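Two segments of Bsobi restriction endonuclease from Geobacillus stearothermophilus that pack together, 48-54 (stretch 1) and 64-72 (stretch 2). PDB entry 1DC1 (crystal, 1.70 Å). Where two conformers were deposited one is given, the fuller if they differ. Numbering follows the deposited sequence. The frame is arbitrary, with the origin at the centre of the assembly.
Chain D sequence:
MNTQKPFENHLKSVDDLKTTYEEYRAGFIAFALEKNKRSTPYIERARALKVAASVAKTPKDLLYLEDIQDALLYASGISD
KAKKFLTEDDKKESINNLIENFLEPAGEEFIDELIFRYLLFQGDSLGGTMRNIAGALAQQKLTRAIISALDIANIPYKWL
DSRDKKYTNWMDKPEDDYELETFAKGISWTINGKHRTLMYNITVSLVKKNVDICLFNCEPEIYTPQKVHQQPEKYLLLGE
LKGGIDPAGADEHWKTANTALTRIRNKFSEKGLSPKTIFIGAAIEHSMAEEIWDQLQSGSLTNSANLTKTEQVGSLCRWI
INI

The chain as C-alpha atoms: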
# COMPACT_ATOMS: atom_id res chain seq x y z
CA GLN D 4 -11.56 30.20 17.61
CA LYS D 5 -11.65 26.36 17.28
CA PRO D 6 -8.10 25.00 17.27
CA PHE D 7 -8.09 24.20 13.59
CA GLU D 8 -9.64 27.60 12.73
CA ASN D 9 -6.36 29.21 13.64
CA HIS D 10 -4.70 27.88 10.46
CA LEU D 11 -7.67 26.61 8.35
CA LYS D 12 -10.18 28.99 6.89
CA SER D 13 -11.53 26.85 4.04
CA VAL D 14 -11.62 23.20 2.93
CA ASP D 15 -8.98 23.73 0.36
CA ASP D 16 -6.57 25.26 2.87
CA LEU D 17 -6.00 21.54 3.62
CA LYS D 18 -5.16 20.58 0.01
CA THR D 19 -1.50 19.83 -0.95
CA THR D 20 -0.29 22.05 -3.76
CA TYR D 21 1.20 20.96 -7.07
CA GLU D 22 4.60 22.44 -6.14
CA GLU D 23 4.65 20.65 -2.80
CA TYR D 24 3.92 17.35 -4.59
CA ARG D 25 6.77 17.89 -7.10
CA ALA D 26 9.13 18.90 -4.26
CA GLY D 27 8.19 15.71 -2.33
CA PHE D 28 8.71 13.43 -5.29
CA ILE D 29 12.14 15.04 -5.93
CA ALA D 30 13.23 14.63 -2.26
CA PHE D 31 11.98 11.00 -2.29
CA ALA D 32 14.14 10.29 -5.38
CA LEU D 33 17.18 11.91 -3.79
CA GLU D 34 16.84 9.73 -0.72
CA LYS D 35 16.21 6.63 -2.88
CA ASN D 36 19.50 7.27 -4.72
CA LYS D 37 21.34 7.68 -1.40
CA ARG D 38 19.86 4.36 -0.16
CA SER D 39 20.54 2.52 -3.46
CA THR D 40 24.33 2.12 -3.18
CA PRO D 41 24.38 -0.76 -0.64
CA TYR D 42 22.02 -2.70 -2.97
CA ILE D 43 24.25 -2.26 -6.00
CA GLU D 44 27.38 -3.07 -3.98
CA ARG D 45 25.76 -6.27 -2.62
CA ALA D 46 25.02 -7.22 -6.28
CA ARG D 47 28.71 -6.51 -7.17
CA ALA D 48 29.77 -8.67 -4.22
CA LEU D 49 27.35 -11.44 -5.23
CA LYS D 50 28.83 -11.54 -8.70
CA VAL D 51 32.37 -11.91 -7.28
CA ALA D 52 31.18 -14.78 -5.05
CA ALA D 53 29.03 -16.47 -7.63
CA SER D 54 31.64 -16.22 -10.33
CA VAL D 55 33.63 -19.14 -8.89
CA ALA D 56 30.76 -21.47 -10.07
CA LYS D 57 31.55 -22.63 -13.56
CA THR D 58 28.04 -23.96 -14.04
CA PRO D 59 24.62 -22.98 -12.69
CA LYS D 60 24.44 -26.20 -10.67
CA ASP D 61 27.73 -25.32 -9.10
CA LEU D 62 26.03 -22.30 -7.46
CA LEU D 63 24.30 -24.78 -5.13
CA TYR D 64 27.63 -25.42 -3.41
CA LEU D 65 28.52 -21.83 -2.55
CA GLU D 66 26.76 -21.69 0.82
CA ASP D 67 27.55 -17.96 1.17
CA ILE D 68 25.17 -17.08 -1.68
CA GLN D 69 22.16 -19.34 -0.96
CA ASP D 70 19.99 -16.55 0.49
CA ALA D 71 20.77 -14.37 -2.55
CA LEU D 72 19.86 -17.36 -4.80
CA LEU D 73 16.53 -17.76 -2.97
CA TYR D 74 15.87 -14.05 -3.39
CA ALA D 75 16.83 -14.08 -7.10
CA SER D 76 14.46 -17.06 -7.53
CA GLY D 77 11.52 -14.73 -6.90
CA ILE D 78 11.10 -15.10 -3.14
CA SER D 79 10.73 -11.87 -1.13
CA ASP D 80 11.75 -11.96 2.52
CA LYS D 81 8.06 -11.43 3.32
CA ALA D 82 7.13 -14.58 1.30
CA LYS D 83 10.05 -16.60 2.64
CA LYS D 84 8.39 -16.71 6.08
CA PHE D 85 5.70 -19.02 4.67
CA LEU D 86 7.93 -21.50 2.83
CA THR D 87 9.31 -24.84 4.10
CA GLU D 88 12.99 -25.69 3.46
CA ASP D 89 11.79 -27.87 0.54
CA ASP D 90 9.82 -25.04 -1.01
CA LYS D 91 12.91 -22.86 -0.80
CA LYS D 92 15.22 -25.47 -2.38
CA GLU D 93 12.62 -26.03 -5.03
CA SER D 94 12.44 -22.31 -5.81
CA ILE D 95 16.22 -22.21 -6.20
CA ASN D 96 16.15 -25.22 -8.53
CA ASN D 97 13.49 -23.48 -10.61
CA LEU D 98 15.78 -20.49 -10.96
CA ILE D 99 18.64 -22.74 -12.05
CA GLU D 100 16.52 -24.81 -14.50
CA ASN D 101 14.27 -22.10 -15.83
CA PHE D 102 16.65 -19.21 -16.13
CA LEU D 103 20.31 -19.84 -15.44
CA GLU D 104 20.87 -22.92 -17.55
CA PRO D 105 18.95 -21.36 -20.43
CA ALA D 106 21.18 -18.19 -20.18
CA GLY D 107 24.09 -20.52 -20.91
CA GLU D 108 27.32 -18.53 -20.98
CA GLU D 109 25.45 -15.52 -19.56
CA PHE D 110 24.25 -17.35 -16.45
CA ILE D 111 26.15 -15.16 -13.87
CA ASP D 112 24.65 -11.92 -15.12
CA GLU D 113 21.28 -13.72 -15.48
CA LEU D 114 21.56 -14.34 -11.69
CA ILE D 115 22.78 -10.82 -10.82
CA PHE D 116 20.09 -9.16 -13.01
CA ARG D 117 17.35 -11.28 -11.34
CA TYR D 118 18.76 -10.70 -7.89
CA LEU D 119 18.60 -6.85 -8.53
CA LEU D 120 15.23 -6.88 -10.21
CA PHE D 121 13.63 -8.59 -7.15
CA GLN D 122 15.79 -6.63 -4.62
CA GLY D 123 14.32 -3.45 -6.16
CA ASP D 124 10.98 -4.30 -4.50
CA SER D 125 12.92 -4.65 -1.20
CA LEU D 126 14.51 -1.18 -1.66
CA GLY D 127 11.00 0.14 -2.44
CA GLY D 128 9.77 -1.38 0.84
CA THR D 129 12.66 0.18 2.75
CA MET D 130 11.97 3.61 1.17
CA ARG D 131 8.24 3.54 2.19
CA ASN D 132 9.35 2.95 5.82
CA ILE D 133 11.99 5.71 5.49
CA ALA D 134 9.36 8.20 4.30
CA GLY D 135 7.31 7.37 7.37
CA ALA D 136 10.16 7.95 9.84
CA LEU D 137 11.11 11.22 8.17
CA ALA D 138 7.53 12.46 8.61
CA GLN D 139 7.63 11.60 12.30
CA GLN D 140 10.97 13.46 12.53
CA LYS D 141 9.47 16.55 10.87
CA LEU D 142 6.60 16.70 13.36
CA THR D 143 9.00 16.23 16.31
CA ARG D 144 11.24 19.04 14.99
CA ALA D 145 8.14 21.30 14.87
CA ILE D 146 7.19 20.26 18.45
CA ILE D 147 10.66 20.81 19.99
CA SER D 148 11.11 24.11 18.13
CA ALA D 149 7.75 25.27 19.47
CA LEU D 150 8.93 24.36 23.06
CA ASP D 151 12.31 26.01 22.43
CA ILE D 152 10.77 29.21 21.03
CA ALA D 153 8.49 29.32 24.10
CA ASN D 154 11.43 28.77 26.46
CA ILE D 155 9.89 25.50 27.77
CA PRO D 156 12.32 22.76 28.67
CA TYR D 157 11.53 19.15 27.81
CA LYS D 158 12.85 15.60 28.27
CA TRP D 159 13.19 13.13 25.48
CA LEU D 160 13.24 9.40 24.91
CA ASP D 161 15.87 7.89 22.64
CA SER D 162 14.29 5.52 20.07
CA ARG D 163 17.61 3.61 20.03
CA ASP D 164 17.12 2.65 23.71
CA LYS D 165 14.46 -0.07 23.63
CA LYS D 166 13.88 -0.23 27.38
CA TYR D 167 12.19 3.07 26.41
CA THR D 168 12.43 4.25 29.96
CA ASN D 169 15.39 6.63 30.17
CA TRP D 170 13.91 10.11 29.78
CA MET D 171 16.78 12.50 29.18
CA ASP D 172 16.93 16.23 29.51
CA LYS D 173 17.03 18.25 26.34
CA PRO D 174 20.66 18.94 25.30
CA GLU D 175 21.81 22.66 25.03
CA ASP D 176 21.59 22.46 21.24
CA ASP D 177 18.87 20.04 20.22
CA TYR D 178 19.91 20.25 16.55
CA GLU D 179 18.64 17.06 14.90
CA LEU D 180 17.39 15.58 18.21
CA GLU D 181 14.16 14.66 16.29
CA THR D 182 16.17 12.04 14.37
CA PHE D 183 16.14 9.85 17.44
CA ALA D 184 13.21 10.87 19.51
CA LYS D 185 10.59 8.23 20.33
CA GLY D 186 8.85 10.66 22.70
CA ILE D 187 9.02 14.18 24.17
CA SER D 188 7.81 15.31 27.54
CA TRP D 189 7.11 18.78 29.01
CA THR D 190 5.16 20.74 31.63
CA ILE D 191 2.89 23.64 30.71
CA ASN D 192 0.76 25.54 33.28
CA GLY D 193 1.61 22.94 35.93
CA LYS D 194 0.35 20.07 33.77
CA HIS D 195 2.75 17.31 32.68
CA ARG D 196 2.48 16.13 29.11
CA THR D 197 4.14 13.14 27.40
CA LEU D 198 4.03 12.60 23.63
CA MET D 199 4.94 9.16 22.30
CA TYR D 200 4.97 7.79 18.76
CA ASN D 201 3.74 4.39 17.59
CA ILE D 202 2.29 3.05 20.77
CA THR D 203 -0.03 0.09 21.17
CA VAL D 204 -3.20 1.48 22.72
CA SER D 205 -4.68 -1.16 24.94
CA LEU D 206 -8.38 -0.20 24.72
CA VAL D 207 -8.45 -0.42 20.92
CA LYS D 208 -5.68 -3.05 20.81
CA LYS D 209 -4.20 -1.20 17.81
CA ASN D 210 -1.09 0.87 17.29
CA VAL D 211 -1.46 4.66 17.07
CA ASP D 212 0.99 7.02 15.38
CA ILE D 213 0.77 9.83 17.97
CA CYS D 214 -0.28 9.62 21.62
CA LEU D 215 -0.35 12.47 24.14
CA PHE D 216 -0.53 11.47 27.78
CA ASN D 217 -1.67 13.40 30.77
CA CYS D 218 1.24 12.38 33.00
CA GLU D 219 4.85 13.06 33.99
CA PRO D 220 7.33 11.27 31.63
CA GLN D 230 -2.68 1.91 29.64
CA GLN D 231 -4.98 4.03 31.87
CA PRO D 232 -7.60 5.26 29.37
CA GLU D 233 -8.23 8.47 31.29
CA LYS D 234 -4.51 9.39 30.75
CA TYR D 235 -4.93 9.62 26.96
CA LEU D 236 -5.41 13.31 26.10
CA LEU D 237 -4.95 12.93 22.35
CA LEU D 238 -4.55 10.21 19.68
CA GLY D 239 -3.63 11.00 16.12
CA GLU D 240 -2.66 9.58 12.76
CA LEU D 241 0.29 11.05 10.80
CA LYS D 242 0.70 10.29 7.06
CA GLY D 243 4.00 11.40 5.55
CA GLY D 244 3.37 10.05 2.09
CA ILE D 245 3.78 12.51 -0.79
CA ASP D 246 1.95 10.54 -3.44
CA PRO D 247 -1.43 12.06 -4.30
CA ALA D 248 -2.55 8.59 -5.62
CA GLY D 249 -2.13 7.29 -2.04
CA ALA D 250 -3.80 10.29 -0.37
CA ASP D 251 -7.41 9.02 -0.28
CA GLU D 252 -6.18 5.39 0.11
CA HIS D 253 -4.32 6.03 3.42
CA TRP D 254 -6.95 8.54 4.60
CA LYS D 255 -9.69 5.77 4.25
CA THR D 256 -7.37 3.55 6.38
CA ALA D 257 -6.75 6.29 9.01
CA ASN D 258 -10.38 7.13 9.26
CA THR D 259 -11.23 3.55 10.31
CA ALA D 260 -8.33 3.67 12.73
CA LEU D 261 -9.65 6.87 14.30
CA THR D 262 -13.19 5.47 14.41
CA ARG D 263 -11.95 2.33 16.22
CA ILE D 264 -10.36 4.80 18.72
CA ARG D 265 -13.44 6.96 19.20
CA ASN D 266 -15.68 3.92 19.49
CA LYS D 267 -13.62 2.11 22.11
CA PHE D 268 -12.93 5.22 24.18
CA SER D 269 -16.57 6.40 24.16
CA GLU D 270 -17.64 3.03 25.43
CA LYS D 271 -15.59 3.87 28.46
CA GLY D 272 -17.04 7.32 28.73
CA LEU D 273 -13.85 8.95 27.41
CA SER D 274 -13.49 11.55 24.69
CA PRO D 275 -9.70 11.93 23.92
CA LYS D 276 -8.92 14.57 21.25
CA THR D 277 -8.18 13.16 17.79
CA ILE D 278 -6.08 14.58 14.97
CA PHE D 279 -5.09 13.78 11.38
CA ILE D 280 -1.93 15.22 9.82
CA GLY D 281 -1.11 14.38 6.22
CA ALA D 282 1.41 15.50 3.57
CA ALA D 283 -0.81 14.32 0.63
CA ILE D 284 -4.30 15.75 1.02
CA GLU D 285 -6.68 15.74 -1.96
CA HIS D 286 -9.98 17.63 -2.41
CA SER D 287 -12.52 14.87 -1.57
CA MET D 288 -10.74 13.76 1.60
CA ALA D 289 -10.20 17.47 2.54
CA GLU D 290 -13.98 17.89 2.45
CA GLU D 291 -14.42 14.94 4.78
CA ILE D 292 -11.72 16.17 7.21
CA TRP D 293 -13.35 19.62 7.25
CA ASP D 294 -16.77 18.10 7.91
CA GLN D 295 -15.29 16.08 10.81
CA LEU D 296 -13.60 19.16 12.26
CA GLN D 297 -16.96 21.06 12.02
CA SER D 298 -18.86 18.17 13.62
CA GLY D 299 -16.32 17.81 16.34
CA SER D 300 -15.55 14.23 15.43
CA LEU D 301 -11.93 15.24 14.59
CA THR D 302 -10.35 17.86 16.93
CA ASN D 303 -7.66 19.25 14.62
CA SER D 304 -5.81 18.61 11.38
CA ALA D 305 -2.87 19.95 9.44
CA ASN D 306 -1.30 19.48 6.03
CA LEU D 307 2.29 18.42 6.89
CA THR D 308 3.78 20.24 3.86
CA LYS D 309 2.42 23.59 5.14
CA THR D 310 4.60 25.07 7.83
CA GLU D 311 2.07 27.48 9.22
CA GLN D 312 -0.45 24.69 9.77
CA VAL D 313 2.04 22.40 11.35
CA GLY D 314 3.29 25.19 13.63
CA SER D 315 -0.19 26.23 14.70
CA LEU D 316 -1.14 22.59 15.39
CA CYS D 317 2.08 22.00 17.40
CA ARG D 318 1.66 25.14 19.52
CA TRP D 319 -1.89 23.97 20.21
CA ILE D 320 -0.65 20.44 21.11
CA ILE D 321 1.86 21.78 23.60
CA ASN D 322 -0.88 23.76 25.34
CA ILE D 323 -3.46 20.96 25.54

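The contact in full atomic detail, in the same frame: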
# COMPACT_ATOMS: atom_id res chain seq x y z
N ALA D 48 29.16 -7.67 -5.07
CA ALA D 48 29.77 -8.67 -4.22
C ALA D 48 29.25 -10.05 -4.57
O ALA D 48 30.02 -11.02 -4.57
CB ALA D 48 29.50 -8.35 -2.78
N LEU D 49 27.95 -10.15 -4.86
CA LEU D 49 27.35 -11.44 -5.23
C LEU D 49 27.99 -11.95 -6.51
O LEU D 49 28.28 -13.12 -6.62
CB LEU D 49 25.82 -11.36 -5.46
CG LEU D 49 25.04 -12.62 -5.98
CD1 LEU D 49 25.06 -13.82 -4.98
CD2 LEU D 49 23.59 -12.20 -6.29
N LYS D 50 28.22 -11.08 -7.48
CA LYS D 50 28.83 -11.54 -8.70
C LYS D 50 30.25 -12.11 -8.45
O LYS D 50 30.64 -13.12 -9.04
CB LYS D 50 28.90 -10.41 -9.73
CG LYS D 50 29.39 -10.86 -11.10
CD LYS D 50 29.39 -9.73 -12.06
CE LYS D 50 29.87 -10.14 -13.45
NZ LYS D 50 29.37 -9.17 -14.47
N VAL D 51 31.02 -11.45 -7.58
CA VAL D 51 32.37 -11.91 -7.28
C VAL D 51 32.26 -13.30 -6.66
O VAL D 51 32.98 -14.22 -7.06
CB VAL D 51 33.07 -10.95 -6.28
CG1 VAL D 51 34.28 -11.66 -5.67
CG2 VAL D 51 33.45 -9.63 -6.98
N ALA D 52 31.35 -13.48 -5.72
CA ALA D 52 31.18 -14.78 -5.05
C ALA D 52 30.65 -15.86 -5.96
O ALA D 52 31.13 -16.98 -5.97
CB ALA D 52 30.23 -14.62 -3.88
N ALA D 53 29.65 -15.51 -6.75
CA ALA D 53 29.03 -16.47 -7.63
C ALA D 53 29.90 -16.86 -8.78
O ALA D 53 29.74 -17.96 -9.34
CB ALA D 53 27.73 -15.92 -8.15
N SER D 54 30.81 -15.96 -9.18
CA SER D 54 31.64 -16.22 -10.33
C SER D 54 32.59 -17.42 -10.22
O SER D 54 33.11 -17.89 -11.26
CB SER D 54 32.39 -14.97 -10.72
OG SER D 54 31.50 -14.07 -11.38
N TYR D 64 26.59 -25.09 -4.39
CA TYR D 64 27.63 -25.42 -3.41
C TYR D 64 28.31 -24.23 -2.74
O TYR D 64 29.13 -24.41 -1.84
CB TYR D 64 28.68 -26.33 -4.03
CG TYR D 64 28.03 -27.50 -4.69
CD1 TYR D 64 27.09 -28.26 -4.01
CD2 TYR D 64 28.28 -27.78 -6.03
CE1 TYR D 64 26.41 -29.26 -4.63
CE2 TYR D 64 27.62 -28.78 -6.67
CZ TYR D 64 26.67 -29.52 -5.97
OH TYR D 64 25.94 -30.50 -6.63
N LEU D 65 27.97 -23.03 -3.17
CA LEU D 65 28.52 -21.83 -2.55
C LEU D 65 27.51 -21.44 -1.46
O LEU D 65 26.56 -20.68 -1.69
CB LEU D 65 28.68 -20.75 -3.61
CG LEU D 65 29.46 -21.19 -4.87
CD1 LEU D 65 29.45 -20.12 -5.95
CD2 LEU D 65 30.86 -21.48 -4.45
N GLU D 66 27.72 -21.96 -0.25
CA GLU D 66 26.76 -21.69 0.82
C GLU D 66 26.56 -20.21 1.10
O GLU D 66 25.45 -19.78 1.44
CB GLU D 66 27.12 -22.48 2.08
CG GLU D 66 28.49 -22.17 2.64
CD GLU D 66 28.77 -22.86 4.00
OE1 GLU D 66 28.40 -24.04 4.20
OE2 GLU D 66 29.40 -22.19 4.86
N ASP D 67 27.60 -19.40 0.91
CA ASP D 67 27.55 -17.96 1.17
C ASP D 67 26.54 -17.15 0.34
O ASP D 67 26.16 -16.04 0.71
CB ASP D 67 28.97 -17.40 1.02
CG ASP D 67 29.77 -18.07 -0.18
OD1 ASP D 67 29.97 -19.33 -0.21
OD2 ASP D 67 30.22 -17.34 -1.11
N ILE D 68 26.09 -17.73 -0.77
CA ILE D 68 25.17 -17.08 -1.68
C ILE D 68 23.76 -17.71 -1.73
O ILE D 68 22.91 -17.28 -2.52
CB ILE D 68 25.73 -17.09 -3.11
CG1 ILE D 68 25.77 -18.51 -3.62
CG2 ILE D 68 27.13 -16.45 -3.16
CD1 ILE D 68 26.12 -18.54 -5.11
N GLN D 69 23.49 -18.71 -0.90
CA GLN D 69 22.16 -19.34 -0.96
C GLN D 69 20.97 -18.42 -0.68
O GLN D 69 19.92 -18.56 -1.31
CB GLN D 69 22.07 -20.59 -0.07
CG GLN D 69 23.09 -21.71 -0.44
CD GLN D 69 23.11 -22.07 -1.93
OE1 GLN D 69 22.13 -22.63 -2.48
NE2 GLN D 69 24.22 -21.72 -2.60
N ASP D 70 21.11 -17.46 0.23
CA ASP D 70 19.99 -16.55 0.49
C ASP D 70 19.74 -15.66 -0.72
O ASP D 70 18.59 -15.43 -1.09
CB ASP D 70 20.29 -15.76 1.75
CG ASP D 70 20.36 -16.66 2.99
OD1 ASP D 70 19.46 -17.49 3.21
OD2 ASP D 70 21.33 -16.56 3.75
N ALA D 71 20.83 -15.20 -1.34
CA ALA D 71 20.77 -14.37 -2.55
C ALA D 71 20.10 -15.20 -3.68
O ALA D 71 19.27 -14.69 -4.43
CB ALA D 71 22.19 -13.96 -2.97
N LEU D 72 20.47 -16.49 -3.80
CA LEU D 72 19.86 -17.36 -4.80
C LEU D 72 18.35 -17.49 -4.54
O LEU D 72 17.55 -17.43 -5.50
CB LEU D 72 20.46 -18.79 -4.79
CG LEU D 72 21.90 -19.08 -5.18
CD1 LEU D 72 22.06 -20.63 -5.24
CD2 LEU D 72 22.21 -18.46 -6.53

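A small, largely apolar contact joins the helix of stretch 1 to the turn and helix start of stretch 2, with no hydrogen bond between them and 252 Å² buried in all. The backbones come closest at Leu49 and Ile68, whose CA atoms lie 7.0 Å apart. Ile68 is the hub: its CG2 lies 3.8 Å from Leu49 CD1 and 3.7 Å from Ala52 CB, while its CD1 reaches to 4.3 Å from Ala53 CB. The CA-to-CB bond of Leu49 points sideways to stretch 2, but the end of the side chain, in its t, p rotamer, comes nearer, CD1 lying 3.5 Å from Ala71 CB, three residues after Ile68. At the other end, Leu65 CD1 rests 3.6 Å from Ala52 O and 4.0 Å from Ala53 O, van der Waals contacts of a methyl with backbone carbonyls. Asp67 OD2 lies 3.9 Å from Ala52 CB, a methyl that offers it no proton. The hydrogen bonds described here lie within each stretch. Ala53 N bonds to Leu49 O (2.8 Å), Ser54 OG to Lys50 O (2.7 Å), and Leu72 N to Ile68 O (2.9 Å). Leu65 O accepts both Ile68 N (3.1 Å) and Gln69 NE2 (2.7 Å), tying the turn that presents Leu65 and Ile68 to the helix.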